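Local coordinates for protein acetone carboxylase alpha subunit (Xanthobacter autotrophicus Py2, PDB 5M45) that serves as the manganese-binding alpha subunit of a carboxylase assembly of six protein chains and belongs to the hydantoinase B/oxoprolinase family, at residues A42-L47 / A264-E269; G172-I177 / M231-T236; R331-G336 / G725-K730; L523-N528 / S613-Y618. All blocks are in the same frame, centred on the assembly; numbering follows the deposited sequence.

Contact 1 of 4, residues A42-L47 / A264-E269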
loop_
_atom_site.group_PDB
_atom_site.type_symbol
_atom_site.label_atom_id
_atom_site.label_comp_id
_atom_site.label_asym_id
_atom_site.label_seq_id
_atom_site.Cartn_x
_atom_site.Cartn_y
_atom_site.Cartn_z
ATOM N N ALA A 42 -31.241 22.993 2.765
ATOM C CA ALA A 42 -31.859 22.952 1.443
ATOM C C ALA A 42 -32.873 24.091 1.166
ATOM O O ALA A 42 -33.688 23.974 0.237
ATOM C CB ALA A 42 -32.528 21.600 1.221
ATOM N N GLY A 43 -32.851 25.164 1.958
ATOM C CA GLY A 43 -33.864 26.229 1.852
ATOM C C GLY A 43 -35.274 25.893 2.299
ATOM O O GLY A 43 -36.209 26.643 2.010
ATOM N N LEU A 44 -35.433 24.805 3.054
ATOM C CA LEU A 44 -36.745 24.349 3.516
ATOM C C LEU A 44 -37.269 25.192 4.678
ATOM O O LEU A 44 -37.016 24.890 5.858
ATOM C CB LEU A 44 -36.682 22.876 3.919
ATOM C CG LEU A 44 -36.477 21.881 2.782
ATOM C CD1 LEU A 44 -36.005 20.513 3.272
ATOM C CD2 LEU A 44 -37.751 21.738 1.955
ATOM N N LYS A 45 -38.025 26.234 4.335
ATOM C CA LYS A 45 -38.712 27.105 5.311
ATOM C C LYS A 45 -39.917 26.468 5.982
ATOM O O LYS A 45 -40.288 26.852 7.087
ATOM C CB LYS A 45 -39.107 28.427 4.658
ATOM C CG LYS A 45 -37.876 29.241 4.331
ATOM C CD LYS A 45 -38.151 30.466 3.488
ATOM C CE LYS A 45 -36.878 31.285 3.392
ATOM N NZ LYS A 45 -37.170 32.675 2.981
ATOM N N THR A 46 -40.562 25.556 5.273
ATOM C CA THR A 46 -41.582 24.703 5.852
ATOM C C THR A 46 -41.221 23.259 5.468
ATOM O O THR A 46 -40.469 23.007 4.513
ATOM C CB THR A 46 -43.012 25.058 5.365
ATOM O OG1 THR A 46 -43.182 24.664 4.002
ATOM C CG2 THR A 46 -43.317 26.554 5.495
ATOM N N LEU A 47 -41.757 22.339 6.241
ATOM C CA LEU A 47 -41.630 20.898 5.985
ATOM C C LEU A 47 -43.007 20.304 5.602
ATOM O O LEU A 47 -43.753 19.868 6.488
ATOM C CB LEU A 47 -41.048 20.221 7.227
ATOM C CG LEU A 47 -39.694 20.779 7.715
ATOM C CD1 LEU A 47 -39.158 19.938 8.868
ATOM C CD2 LEU A 47 -38.676 20.760 6.608
ATOM N N ALA A 264 -36.557 12.562 2.199
ATOM C CA ALA A 264 -35.117 12.480 2.066
ATOM C C ALA A 264 -34.373 13.823 2.311
ATOM O O ALA A 264 -33.178 13.771 2.629
ATOM C CB ALA A 264 -34.736 11.898 0.718
ATOM N N TYR A 265 -35.061 14.966 2.187
ATOM C CA TYR A 265 -34.507 16.282 2.540
ATOM C C TYR A 265 -35.122 16.884 3.812
ATOM O O TYR A 265 -34.397 17.476 4.634
ATOM C CB TYR A 265 -34.553 17.242 1.320
ATOM C CG TYR A 265 -33.849 16.627 0.143
ATOM C CD1 TYR A 265 -34.513 15.750 -0.695
ATOM C CD2 TYR A 265 -32.506 16.854 -0.096
ATOM C CE1 TYR A 265 -33.876 15.127 -1.767
ATOM C CE2 TYR A 265 -31.848 16.237 -1.164
ATOM C CZ TYR A 265 -32.554 15.386 -1.995
ATOM O OH TYR A 265 -31.926 14.754 -3.045
ATOM N N GLU A 266 -36.427 16.693 4.022
ATOM C CA GLU A 266 -37.088 17.197 5.229
ATOM C C GLU A 266 -36.486 16.594 6.511
ATOM O O GLU A 266 -36.368 17.306 7.511
ATOM C CB GLU A 266 -38.601 16.965 5.212
ATOM C CG GLU A 266 -39.373 17.752 4.142
ATOM C CD GLU A 266 -40.892 17.619 4.256
ATOM O OE1 GLU A 266 -41.401 17.314 5.383
ATOM O OE2 GLU A 266 -41.594 17.823 3.195
ATOM N N ALA A 267 -36.107 15.304 6.479
ATOM C CA ALA A 267 -35.573 14.630 7.681
ATOM C C ALA A 267 -34.274 15.312 8.190
ATOM O O ALA A 267 -34.044 15.382 9.396
ATOM C CB ALA A 267 -35.354 13.127 7.438
ATOM N N VAL A 268 -33.475 15.869 7.273
ATOM C CA VAL A 268 -32.249 16.554 7.623
ATOM C C VAL A 268 -32.563 17.898 8.308
ATOM O O VAL A 268 -32.026 18.214 9.408
ATOM C CB VAL A 268 -31.342 16.765 6.366
ATOM C CG1 VAL A 268 -30.010 17.397 6.772
ATOM C CG2 VAL A 268 -31.080 15.468 5.612
ATOM N N GLU A 269 -33.433 18.694 7.699
ATOM C CA GLU A 269 -33.822 19.985 8.315
ATOM C C GLU A 269 -34.514 19.769 9.681
ATOM O O GLU A 269 -34.304 20.542 10.613
ATOM C CB GLU A 269 -34.707 20.819 7.368
ATOM C CG GLU A 269 -35.373 22.067 7.956
ATOM C CD GLU A 269 -34.419 23.121 8.516
ATOM O OE1 GLU A 269 -33.171 23.027 8.320
ATOM O OE2 GLU A 269 -34.944 24.088 9.165
HETATM O O HOH W 1 -37.367 24.922 8.616
#

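Contact 2 of 4, residues G172-I177 / M231-T236. With MN (manganese (II) ion), chain M.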
loop_
_atom_site.group_PDB
_atom_site.type_symbol
_atom_site.label_atom_id
_atom_site.label_comp_id
_atom_site.label_asym_id
_atom_site.label_seq_id
_atom_site.Cartn_x
_atom_site.Cartn_y
_atom_site.Cartn_z
ATOM N N GLY A 172 -22.014 1.234 4.410
ATOM C CA GLY A 172 -21.747 0.308 5.517
ATOM C C GLY A 172 -20.271 0.264 5.874
ATOM O O GLY A 172 -19.411 0.237 4.979
ATOM N N VAL A 173 -19.965 0.320 7.170
ATOM C CA VAL A 173 -18.580 0.323 7.681
ATOM C C VAL A 173 -18.360 -0.811 8.666
ATOM O O VAL A 173 -19.263 -1.113 9.471
ATOM C CB VAL A 173 -18.200 1.678 8.305
ATOM C CG1 VAL A 173 -19.139 2.044 9.465
ATOM C CG2 VAL A 173 -16.741 1.695 8.791
ATOM N N THR A 174 -17.186 -1.449 8.598
ATOM C CA THR A 174 -16.706 -2.368 9.647
ATOM C C THR A 174 -15.275 -1.980 10.041
ATOM O O THR A 174 -14.437 -1.698 9.163
ATOM C CB THR A 174 -16.619 -3.842 9.196
ATOM O OG1 THR A 174 -15.819 -3.932 8.013
ATOM C CG2 THR A 174 -17.980 -4.439 8.905
ATOM N N HIS A 175 -14.982 -1.987 11.332
ATOM C CA HIS A 175 -13.586 -1.949 11.793
ATOM C C HIS A 175 -12.938 -3.322 11.568
ATOM O O HIS A 175 -13.373 -4.294 12.180
ATOM C CB HIS A 175 -13.477 -1.583 13.284
ATOM C CG HIS A 175 -12.061 -1.634 13.788
ATOM N ND1 HIS A 175 -11.285 -0.513 13.968
ATOM C CD2 HIS A 175 -11.247 -2.695 14.032
ATOM C CE1 HIS A 175 -10.062 -0.875 14.328
ATOM N NE2 HIS A 175 -10.015 -2.193 14.383
ATOM N N VAL A 176 -11.925 -3.393 10.693
ATOM C CA VAL A 176 -11.195 -4.676 10.413
ATOM C C VAL A 176 -9.945 -4.793 11.294
ATOM O O VAL A 176 -9.414 -3.772 11.793
ATOM C CB VAL A 176 -10.826 -4.854 8.925
ATOM C CG1 VAL A 176 -12.076 -4.705 8.051
ATOM C CG2 VAL A 176 -9.733 -3.854 8.464
ATOM N N ILE A 177 -9.451 -6.020 11.466
ATOM C CA ILE A 177 -8.359 -6.279 12.404
ATOM C C ILE A 177 -7.055 -5.571 11.977
ATOM O O ILE A 177 -6.381 -4.946 12.818
ATOM C CB ILE A 177 -8.117 -7.796 12.647
ATOM C CG1 ILE A 177 -9.379 -8.448 13.218
ATOM C CG2 ILE A 177 -6.892 -8.011 13.587
ATOM C CD1 ILE A 177 -9.343 -9.974 13.215
ATOM N N MET A 231 -12.089 -10.889 4.563
ATOM C CA MET A 231 -13.052 -11.391 3.551
ATOM C C MET A 231 -14.494 -11.418 4.105
ATOM O O MET A 231 -15.441 -10.949 3.435
ATOM C CB MET A 231 -12.649 -12.779 3.025
ATOM C CG MET A 231 -11.413 -12.755 2.104
ATOM S SD MET A 231 -10.749 -14.393 1.696
ATOM C CE MET A 231 -11.999 -14.893 0.542
ATOM N N LEU A 232 -14.650 -11.928 5.344
ATOM C CA LEU A 232 -15.974 -12.005 5.932
ATOM C C LEU A 232 -16.507 -10.616 6.394
ATOM O O LEU A 232 -17.732 -10.391 6.391
ATOM C CB LEU A 232 -16.055 -13.088 7.024
ATOM C CG LEU A 232 -15.976 -14.522 6.458
ATOM C CD1 LEU A 232 -15.619 -15.555 7.513
ATOM C CD2 LEU A 232 -17.265 -14.920 5.758
ATOM N N ASP A 233 -15.617 -9.691 6.788
ATOM C CA ASP A 233 -16.027 -8.301 7.059
ATOM C C ASP A 233 -16.567 -7.617 5.783
ATOM O O ASP A 233 -17.550 -6.856 5.832
ATOM C CB ASP A 233 -14.885 -7.475 7.715
ATOM C CG ASP A 233 -14.618 -7.888 9.189
ATOM O OD1 ASP A 233 -15.473 -8.567 9.831
ATOM O OD2 ASP A 233 -13.533 -7.532 9.747
ATOM N N GLU A 234 -15.966 -7.927 4.633
ATOM C CA GLU A 234 -16.452 -7.402 3.376
ATOM C C GLU A 234 -17.861 -7.928 3.011
ATOM O O GLU A 234 -18.728 -7.155 2.584
ATOM C CB GLU A 234 -15.436 -7.637 2.241
ATOM C CG GLU A 234 -15.930 -7.261 0.838
ATOM C CD GLU A 234 -14.806 -7.258 -0.194
ATOM O OE1 GLU A 234 -14.134 -8.310 -0.350
ATOM O OE2 GLU A 234 -14.609 -6.196 -0.839
ATOM N N ARG A 235 -18.077 -9.234 3.163
ATOM C CA ARG A 235 -19.404 -9.813 2.911
ATOM C C ARG A 235 -20.460 -9.237 3.873
ATOM O O ARG A 235 -21.600 -9.005 3.448
ATOM C CB ARG A 235 -19.380 -11.353 2.952
ATOM C CG ARG A 235 -18.422 -11.980 1.922
ATOM C CD ARG A 235 -18.840 -11.664 0.464
ATOM N NE ARG A 235 -17.923 -12.200 -0.496
ATOM C CZ ARG A 235 -18.101 -12.171 -1.826
ATOM N NH1 ARG A 235 -17.190 -12.684 -2.643
ATOM N NH2 ARG A 235 -19.173 -11.627 -2.385
ATOM N N THR A 236 -20.069 -8.984 5.136
ATOM C CA THR A 236 -20.898 -8.276 6.114
ATOM C C THR A 236 -21.381 -6.905 5.617
ATOM O O THR A 236 -22.574 -6.586 5.713
ATOM C CB THR A 236 -20.115 -8.069 7.466
ATOM O OG1 THR A 236 -19.828 -9.368 8.035
ATOM C CG2 THR A 236 -20.904 -7.265 8.452
HETATM MN MN MN M . -11.815 1.694 13.573
HETATM O O HOH W 2 -13.033 -6.966 12.269
HETATM O O HOH W 3 -10.739 -8.168 9.788
#

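Contact 3 of 4, residues R331-G336 / G725-K730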
loop_
_atom_site.group_PDB
_atom_site.type_symbol
_atom_site.label_atom_id
_atom_site.label_comp_id
_atom_site.label_asym_id
_atom_site.label_seq_id
_atom_site.Cartn_x
_atom_site.Cartn_y
_atom_site.Cartn_z
ATOM N N ARG A 331 -20.871 27.574 18.262
ATOM C CA ARG A 331 -19.627 27.688 17.539
ATOM C C ARG A 331 -18.486 27.128 18.381
ATOM O O ARG A 331 -18.401 27.402 19.585
ATOM C CB ARG A 331 -19.376 29.155 17.151
ATOM C CG ARG A 331 -18.096 29.429 16.387
ATOM C CD ARG A 331 -17.971 30.948 16.141
ATOM N NE ARG A 331 -16.777 31.289 15.373
ATOM C CZ ARG A 331 -16.648 31.165 14.059
ATOM N NH1 ARG A 331 -17.664 30.740 13.307
ATOM N NH2 ARG A 331 -15.489 31.468 13.487
ATOM N N LEU A 332 -17.617 26.345 17.734
ATOM C CA LEU A 332 -16.434 25.777 18.378
ATOM C C LEU A 332 -15.181 26.149 17.592
ATOM O O LEU A 332 -15.056 25.770 16.428
ATOM C CB LEU A 332 -16.567 24.278 18.503
ATOM C CG LEU A 332 -17.775 23.905 19.380
ATOM C CD1 LEU A 332 -18.939 23.478 18.527
ATOM C CD2 LEU A 332 -17.442 22.790 20.371
ATOM N N ASP A 333 -14.261 26.880 18.241
ATOM C CA ASP A 333 -13.071 27.453 17.603
ATOM C C ASP A 333 -11.835 26.882 18.300
ATOM O O ASP A 333 -11.681 27.041 19.526
ATOM C CB ASP A 333 -13.149 28.989 17.725
ATOM C CG ASP A 333 -12.004 29.723 16.993
ATOM O OD1 ASP A 333 -10.977 29.132 16.622
ATOM O OD2 ASP A 333 -12.147 30.953 16.770
ATOM N N PHE A 334 -10.961 26.227 17.526
ATOM C CA PHE A 334 -9.759 25.538 18.029
ATOM C C PHE A 334 -8.426 26.282 17.754
ATOM O O PHE A 334 -7.357 25.668 17.776
ATOM C CB PHE A 334 -9.758 24.082 17.535
ATOM C CG PHE A 334 -10.918 23.280 18.093
ATOM C CD1 PHE A 334 -12.176 23.320 17.484
ATOM C CD2 PHE A 334 -10.784 22.562 19.275
ATOM C CE1 PHE A 334 -13.254 22.619 18.035
ATOM C CE2 PHE A 334 -11.856 21.880 19.828
ATOM C CZ PHE A 334 -13.094 21.905 19.207
ATOM N N GLU A 335 -8.495 27.606 17.542
ATOM C CA GLU A 335 -7.332 28.480 17.530
ATOM C C GLU A 335 -6.401 28.184 18.688
ATOM O O GLU A 335 -6.851 28.149 19.838
ATOM C CB GLU A 335 -7.780 29.949 17.649
ATOM C CG GLU A 335 -6.662 31.035 17.790
ATOM C CD GLU A 335 -6.117 31.500 16.431
ATOM O OE1 GLU A 335 -5.165 32.314 16.333
ATOM O OE2 GLU A 335 -6.650 31.037 15.422
ATOM N N GLY A 336 -5.127 27.986 18.390
ATOM C CA GLY A 336 -4.140 27.656 19.394
ATOM C C GLY A 336 -3.667 26.215 19.438
ATOM O O GLY A 336 -2.732 25.893 20.155
ATOM N N GLY A 725 -1.417 29.761 15.549
ATOM C CA GLY A 725 -2.464 30.492 16.277
ATOM C C GLY A 725 -1.993 31.823 16.868
ATOM O O GLY A 725 -1.788 31.922 18.078
ATOM N N PRO A 726 -1.842 32.848 16.033
ATOM C CA PRO A 726 -1.381 34.151 16.551
ATOM C C PRO A 726 -2.254 34.771 17.653
ATOM O O PRO A 726 -1.738 35.486 18.496
ATOM C CB PRO A 726 -1.362 35.078 15.319
ATOM C CG PRO A 726 -1.963 34.277 14.183
ATOM C CD PRO A 726 -2.094 32.846 14.578
ATOM N N ARG A 727 -3.550 34.507 17.660
ATOM C CA ARG A 727 -4.400 34.994 18.737
ATOM C C ARG A 727 -4.049 34.323 20.078
ATOM O O ARG A 727 -4.114 34.957 21.130
ATOM C CB ARG A 727 -5.846 34.760 18.351
ATOM C CG ARG A 727 -6.860 35.495 19.165
ATOM C CD ARG A 727 -8.156 35.698 18.305
ATOM N NE ARG A 727 -8.794 34.613 17.491
ATOM C CZ ARG A 727 -9.453 33.519 17.939
ATOM N NH1 ARG A 727 -9.413 33.194 19.232
ATOM N NH2 ARG A 727 -10.084 32.750 17.089
ATOM N N PHE A 728 -3.661 33.048 20.037
ATOM C CA PHE A 728 -3.212 32.314 21.208
ATOM C C PHE A 728 -1.884 32.869 21.724
ATOM O O PHE A 728 -1.745 33.050 22.928
ATOM C CB PHE A 728 -3.142 30.777 20.963
ATOM C CG PHE A 728 -2.536 30.004 22.114
ATOM C CD1 PHE A 728 -3.180 29.901 23.320
ATOM C CD2 PHE A 728 -1.298 29.394 21.966
ATOM C CE1 PHE A 728 -2.594 29.212 24.387
ATOM C CE2 PHE A 728 -0.715 28.686 23.031
ATOM C CZ PHE A 728 -1.364 28.599 24.242
ATOM N N GLU A 729 -0.939 33.165 20.833
ATOM C CA GLU A 729 0.337 33.744 21.249
ATOM C C GLU A 729 0.103 35.100 21.957
ATOM O O GLU A 729 0.672 35.371 23.009
ATOM C CB GLU A 729 1.322 33.916 20.068
ATOM C CG GLU A 729 2.641 34.548 20.502
ATOM C CD GLU A 729 3.770 34.523 19.488
ATOM O OE1 GLU A 729 3.634 33.956 18.383
ATOM O OE2 GLU A 729 4.837 35.035 19.868
ATOM N N LYS A 730 -0.751 35.924 21.364
ATOM C CA LYS A 730 -1.109 37.197 21.959
ATOM C C LYS A 730 -1.747 37.057 23.372
ATOM O O LYS A 730 -1.369 37.783 24.301
ATOM C CB LYS A 730 -2.004 37.979 20.990
ATOM C CG LYS A 730 -2.554 39.295 21.557
ATOM C CD LYS A 730 -3.446 39.948 20.497
ATOM C CE LYS A 730 -4.317 41.058 21.038
ATOM N NZ LYS A 730 -3.461 42.099 21.671
#

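Contact 4 of 4, residues L523-N528 / S613-Y618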
loop_
_atom_site.group_PDB
_atom_site.type_symbol
_atom_site.label_atom_id
_atom_site.label_comp_id
_atom_site.label_asym_id
_atom_site.label_seq_id
_atom_site.Cartn_x
_atom_site.Cartn_y
_atom_site.Cartn_z
ATOM N N LEU A 523 -4.699 -9.945 32.716
ATOM C CA LEU A 523 -3.354 -10.474 32.576
ATOM C C LEU A 523 -3.411 -11.586 31.543
ATOM O O LEU A 523 -4.178 -12.551 31.711
ATOM C CB LEU A 523 -2.829 -11.058 33.908
ATOM C CG LEU A 523 -1.402 -11.631 33.915
ATOM C CD1 LEU A 523 -0.411 -10.609 33.455
ATOM C CD2 LEU A 523 -0.974 -12.163 35.274
ATOM N N ARG A 524 -2.580 -11.460 30.510
ATOM C CA ARG A 524 -2.452 -12.471 29.442
ATOM C C ARG A 524 -1.119 -13.228 29.517
ATOM O O ARG A 524 -0.070 -12.629 29.809
ATOM C CB ARG A 524 -2.551 -11.839 28.065
ATOM C CG ARG A 524 -3.639 -10.765 27.903
ATOM C CD ARG A 524 -5.034 -11.196 28.332
ATOM N NE ARG A 524 -5.962 -10.217 27.796
ATOM C CZ ARG A 524 -6.479 -10.213 26.562
ATOM N NH1 ARG A 524 -6.248 -11.184 25.704
ATOM N NH2 ARG A 524 -7.247 -9.193 26.182
ATOM N N MET A 525 -1.182 -14.515 29.211
ATOM C CA MET A 525 -0.001 -15.352 29.002
ATOM C C MET A 525 0.015 -15.791 27.545
ATOM O O MET A 525 -0.987 -16.280 27.030
ATOM C CB MET A 525 -0.007 -16.579 29.919
ATOM C CG MET A 525 1.330 -17.331 29.920
ATOM S SD MET A 525 1.527 -18.702 31.125
ATOM C CE MET A 525 0.549 -19.936 30.279
ATOM N N VAL A 526 1.158 -15.642 26.878
ATOM C CA VAL A 526 1.306 -16.102 25.475
ATOM C C VAL A 526 1.217 -17.641 25.431
ATOM O O VAL A 526 1.833 -18.344 26.244
ATOM C CB VAL A 526 2.612 -15.568 24.871
ATOM C CG1 VAL A 526 2.790 -16.028 23.427
ATOM C CG2 VAL A 526 2.636 -14.025 24.900
ATOM N N TRP A 527 0.438 -18.174 24.484
ATOM C CA TRP A 527 0.152 -19.602 24.435
ATOM C C TRP A 527 -0.256 -20.096 23.018
ATOM O O TRP A 527 -1.265 -19.635 22.455
ATOM C CB TRP A 527 -0.961 -19.939 25.447
ATOM C CG TRP A 527 -1.309 -21.396 25.453
ATOM C CD1 TRP A 527 -2.414 -22.004 24.898
ATOM C CD2 TRP A 527 -0.503 -22.433 25.993
ATOM N NE1 TRP A 527 -2.335 -23.369 25.080
ATOM C CE2 TRP A 527 -1.166 -23.658 25.736
ATOM C CE3 TRP A 527 0.746 -22.450 26.625
ATOM C CZ2 TRP A 527 -0.647 -24.888 26.149
ATOM C CZ3 TRP A 527 1.268 -23.666 27.044
ATOM C CH2 TRP A 527 0.585 -24.886 26.769
ATOM N N ASN A 528 0.484 -21.090 22.510
ATOM C CA ASN A 528 0.296 -21.642 21.161
ATOM C C ASN A 528 0.567 -20.592 20.038
ATOM O O ASN A 528 -0.028 -20.669 18.945
ATOM C CB ASN A 528 -1.088 -22.301 21.047
ATOM C CG ASN A 528 -1.116 -23.508 20.108
ATOM O OD1 ASN A 528 -0.140 -23.858 19.483
ATOM N ND2 ASN A 528 -2.284 -24.146 20.006
ATOM N N SER A 613 7.451 -14.821 23.550
ATOM C CA SER A 613 7.321 -16.279 23.417
ATOM C C SER A 613 6.279 -16.832 24.369
ATOM O O SER A 613 5.936 -16.192 25.360
ATOM C CB SER A 613 8.615 -16.987 23.786
ATOM O OG SER A 613 9.694 -16.423 23.080
ATOM N N ASP A 614 5.874 -18.085 24.114
ATOM C CA ASP A 614 4.977 -18.797 25.018
ATOM C C ASP A 614 5.500 -18.726 26.463
ATOM O O ASP A 614 6.717 -18.846 26.708
ATOM C CB ASP A 614 4.777 -20.260 24.612
ATOM C CG ASP A 614 3.728 -20.464 23.510
ATOM O OD1 ASP A 614 3.318 -19.482 22.819
ATOM O OD2 ASP A 614 3.330 -21.667 23.302
ATOM N N TYR A 615 4.552 -18.496 27.382
ATOM C CA TYR A 615 4.737 -18.317 28.832
ATOM C C TYR A 615 5.163 -16.885 29.277
ATOM O O TYR A 615 5.239 -16.618 30.473
ATOM C CB TYR A 615 5.637 -19.410 29.465
ATOM C CG TYR A 615 5.081 -20.817 29.333
ATOM C CD1 TYR A 615 4.180 -21.314 30.247
ATOM C CD2 TYR A 615 5.539 -21.687 28.330
ATOM C CE1 TYR A 615 3.710 -22.614 30.183
ATOM C CE2 TYR A 615 5.084 -23.001 28.226
ATOM C CZ TYR A 615 4.159 -23.458 29.168
ATOM O OH TYR A 615 3.663 -24.743 29.129
ATOM N N ASP A 616 5.398 -15.980 28.333
ATOM C CA ASP A 616 5.575 -14.543 28.629
ATOM C C ASP A 616 4.230 -13.891 29.021
ATOM O O ASP A 616 3.137 -14.418 28.679
ATOM C CB ASP A 616 6.205 -13.787 27.442
ATOM C CG ASP A 616 7.679 -14.135 27.187
ATOM O OD1 ASP A 616 8.314 -14.899 27.953
ATOM O OD2 ASP A 616 8.232 -13.595 26.176
ATOM N N LEU A 617 4.318 -12.759 29.745
ATOM C CA LEU A 617 3.138 -12.062 30.279
ATOM C C LEU A 617 2.992 -10.657 29.723
ATOM O O LEU A 617 3.984 -9.987 29.474
ATOM C CB LEU A 617 3.218 -11.968 31.800
ATOM C CG LEU A 617 3.206 -13.268 32.608
ATOM C CD1 LEU A 617 3.375 -12.952 34.089
ATOM C CD2 LEU A 617 1.948 -14.090 32.369
ATOM N N TYR A 618 1.743 -10.230 29.563
ATOM C CA TYR A 618 1.369 -8.879 29.081
ATOM C C TYR A 618 0.150 -8.418 29.890
ATOM O O TYR A 618 -0.852 -9.154 29.962
ATOM C CB TYR A 618 1.032 -8.971 27.572
ATOM C CG TYR A 618 0.660 -7.681 26.820
ATOM C CD1 TYR A 618 -0.537 -6.987 27.077
ATOM C CD2 TYR A 618 1.483 -7.190 25.782
ATOM C CE1 TYR A 618 -0.879 -5.839 26.378
ATOM C CE2 TYR A 618 1.143 -6.038 25.083
ATOM C CZ TYR A 618 -0.046 -5.370 25.374
ATOM O OH TYR A 618 -0.419 -4.222 24.668
#

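Contact 1 of 4, residues A42-L47 / A264-E269
Glu269 OE2 is held by a water that also holds Leu44, and by Arg272. The water oxygen lies 2.6 Å from Glu269 OE2 and donates to it. The same water donates to Leu44 O at 2.8 Å and so ties the loop to the helix, since no direct hydrogen bond joins the two segments. Arg272, three residues further along the helix, adds a salt bridge to OE2. A bend at chi2 (60°) turns Glu269 CD off the extended path. OE1 accepts from the backbone N of Tyr41. The negative charge is therefore probably well compensated. Glu269 CG packs against Leu47 CD2 at 3.8 Å, the two side chains crossing at about a right angle. Leu47 and Glu266 instead slide past each other in opposite directions. Here Glu266 OE1 comes within 3.5 Å of Leu47 CB. Leu44 enters through CD1, which rests 3.7 Å from Tyr265 O and 4.1 Å from Tyr265 CB. That carbonyl receives weak bonds from Val268 N and Glu269 N, at a kink in the helix. Leu47 is the N-cap of helix 48-52. The Glu266 carboxylate accepts from Leu49 N and Arg50 N in the first turn of helix 48-52, where a negative charge would suit the helix end. Tyr265 OH bonds to His27 of helix 24-38. Helix 257-282 thus packs against that helix, the loop after it and, through Glu266, the start of helix 48-52.

Contact 2 of 4, residues G172-I177 / M231-T236
Thr174 and Asp233 meet between strand 165-175 and helix 227-255, and their side chains cross obliquely. Thr174 OG1 lies 3.7 Å from Asp233 CB. This is a van der Waals contact, and the hydroxyl's strong polar partner is Arg237. The methyl CG2 of Thr174 meets CG2 of Thr236 at 4.1 Å. Thr236 keeps its hydroxyl for its own helix: OG1 donates to Leu232 O at 2.9 Å. The backbone N of Thr236 reaches that same oxygen from the opposite face of the carbonyl plane. Asp233 CG stands anti to the carbonyl carbon (chi1 -72°). OD2 of its carboxylate lies 3.6 Å from Val176 CG1. Two waters then hold this carboxylate oxygen. One donates to Asp233 OD2 at 2.6 Å and also to His175 O. The other donates to Asp233 OD2 and accepts from Ile177 N at 3.0 Å. The polar link from this buried carboxylate to the strand end and the loop beyond runs through these waters. The axes of strand 172-175 and helix 231-236 run at 155°, close to antiparallel, and approach to 8.5 Å. His175 points away from the helix, and its ND1 binds the manganese ion at 2.3 Å, while Ser186 bonds its NE2 as a second-shell partner. His150 and Asp153 also bind the metal, giving the two-histidine, one-carboxylate ligand set found at many mononuclear non-haem metal sites.

Contact 3 of 4, residues R331-G336 / G725-K730
Glu335 and Arg727 meet through one bend in each side chain. In Glu335, chi2 of 86° turns CD out of the extended path. In Arg727, chi3 of 46° folds NE back. The two side chains then stack. Glu335 CG lies over the centre of the guanidinium, 3.7 Å from Arg727 CZ, and the carboxylate and guanidinium planes are only 18° apart. Glu335 OE1 accepts from Arg727 N at 3.0 Å, using its anti lone pair. Glu335 OE2 has its salt bridge with Arg381. Asp333 approaches the guanidinium differently, tip to tip and at its edge. Asp333 OD2 forms a salt bridge with Arg727 NH2 at 2.8 Å and lies near the guanidinium plane, while its own carboxylate stands almost perpendicular to that plane. Its other oxygen, OD1, accepts from Glu335 N at 3.1 Å. This is an Asx turn, formed just where strand 330-333 of a mixed four-stranded sheet ends. It fixes the carboxylate that Arg727 uses, and Arg381 holds Asp333 OD1 as well. On the other side of the contact, Gly725 is the N-cap of helix 726-735 and separates it from helix 712-724. The Glu335 carboxylate would also be suited to the positive end of helix 726-735. Gly336 and Gly725 bring the backbones close, with CA atoms 4.5 Å apart. Gly336 CA packs 3.6 Å from Phe728 CB. The Phe728 ring also meets His317 and packs on an aromatic side chain of a different protein chain.

Contact 4 of 4, residues L523-N528 / S613-Y618
Met525, Tyr615 and Trp527 form the apolar centre. Met525 and Tyr615 lie side by side, with Met525 SD 3.8 Å from Tyr615 CD1 in a Met-aromatic contact. Met525 CG, anti to the backbone N (chi1 -169°), lies 3.7 Å from Tyr615 CA. Trp527 turns an edge to the Tyr615 face, an offset edge-to-face pair with Trp527 CZ3 at 3.6 Å from Tyr615 CZ and the planes at 82°. Leu617 CD2 continues the apolar layer against Met525 CB at 4.0 Å. Outside it the backbones pair as antiparallel strands. Arg524 and Tyr618 form a hydrogen-bonded pair, with Arg524 N to Tyr618 O at 2.9 Å. Met525 and Leu617 form a non-hydrogen-bonded pair. Val526 N donates to Asp616 O, and Val526 O takes Tyr615 N at 3.0 Å. Tyr615 and Asp616 belong to a type II beta turn (613-616) that leads into strand 617-621. Asp616 OD2 accepts Ser613 N, and His563 also bonds this oxygen. At the polar edge Asp614 OD2 takes Asn528 N at 3.0 Å, while Asp614 OD1 takes Ala529 N. Trp527 NE1 bonds to an acidic side chain of another protein chain. The backbone bonds set the strand register, and the Asp614 carboxylate ties the turn to the chain just after strand 520-526.

Contact 2 carries the manganese ligand His175, so it lies at the metal site itself. Contacts 1 and 3 lie near the bound 3,6,9,12,15-pentaoxaheptadecan-1-ol, though neither touches it. The side chain of Glu269 in contact 1 is about 11 Å from that ligand, and that of Asp333 in contact 3 about 13 Å. Contact 4 is nearest to contact 2, about 13 Å between nearest atoms, and far from contact 1, about 40 Å between nearest atoms. Along the chain, contact 2 is nested inside the loop closed by contact 1. Helices 227-255 and 257-282 follow each other there and serve one contact each. Contact 4 is likewise nested inside the loop closed by contact 3.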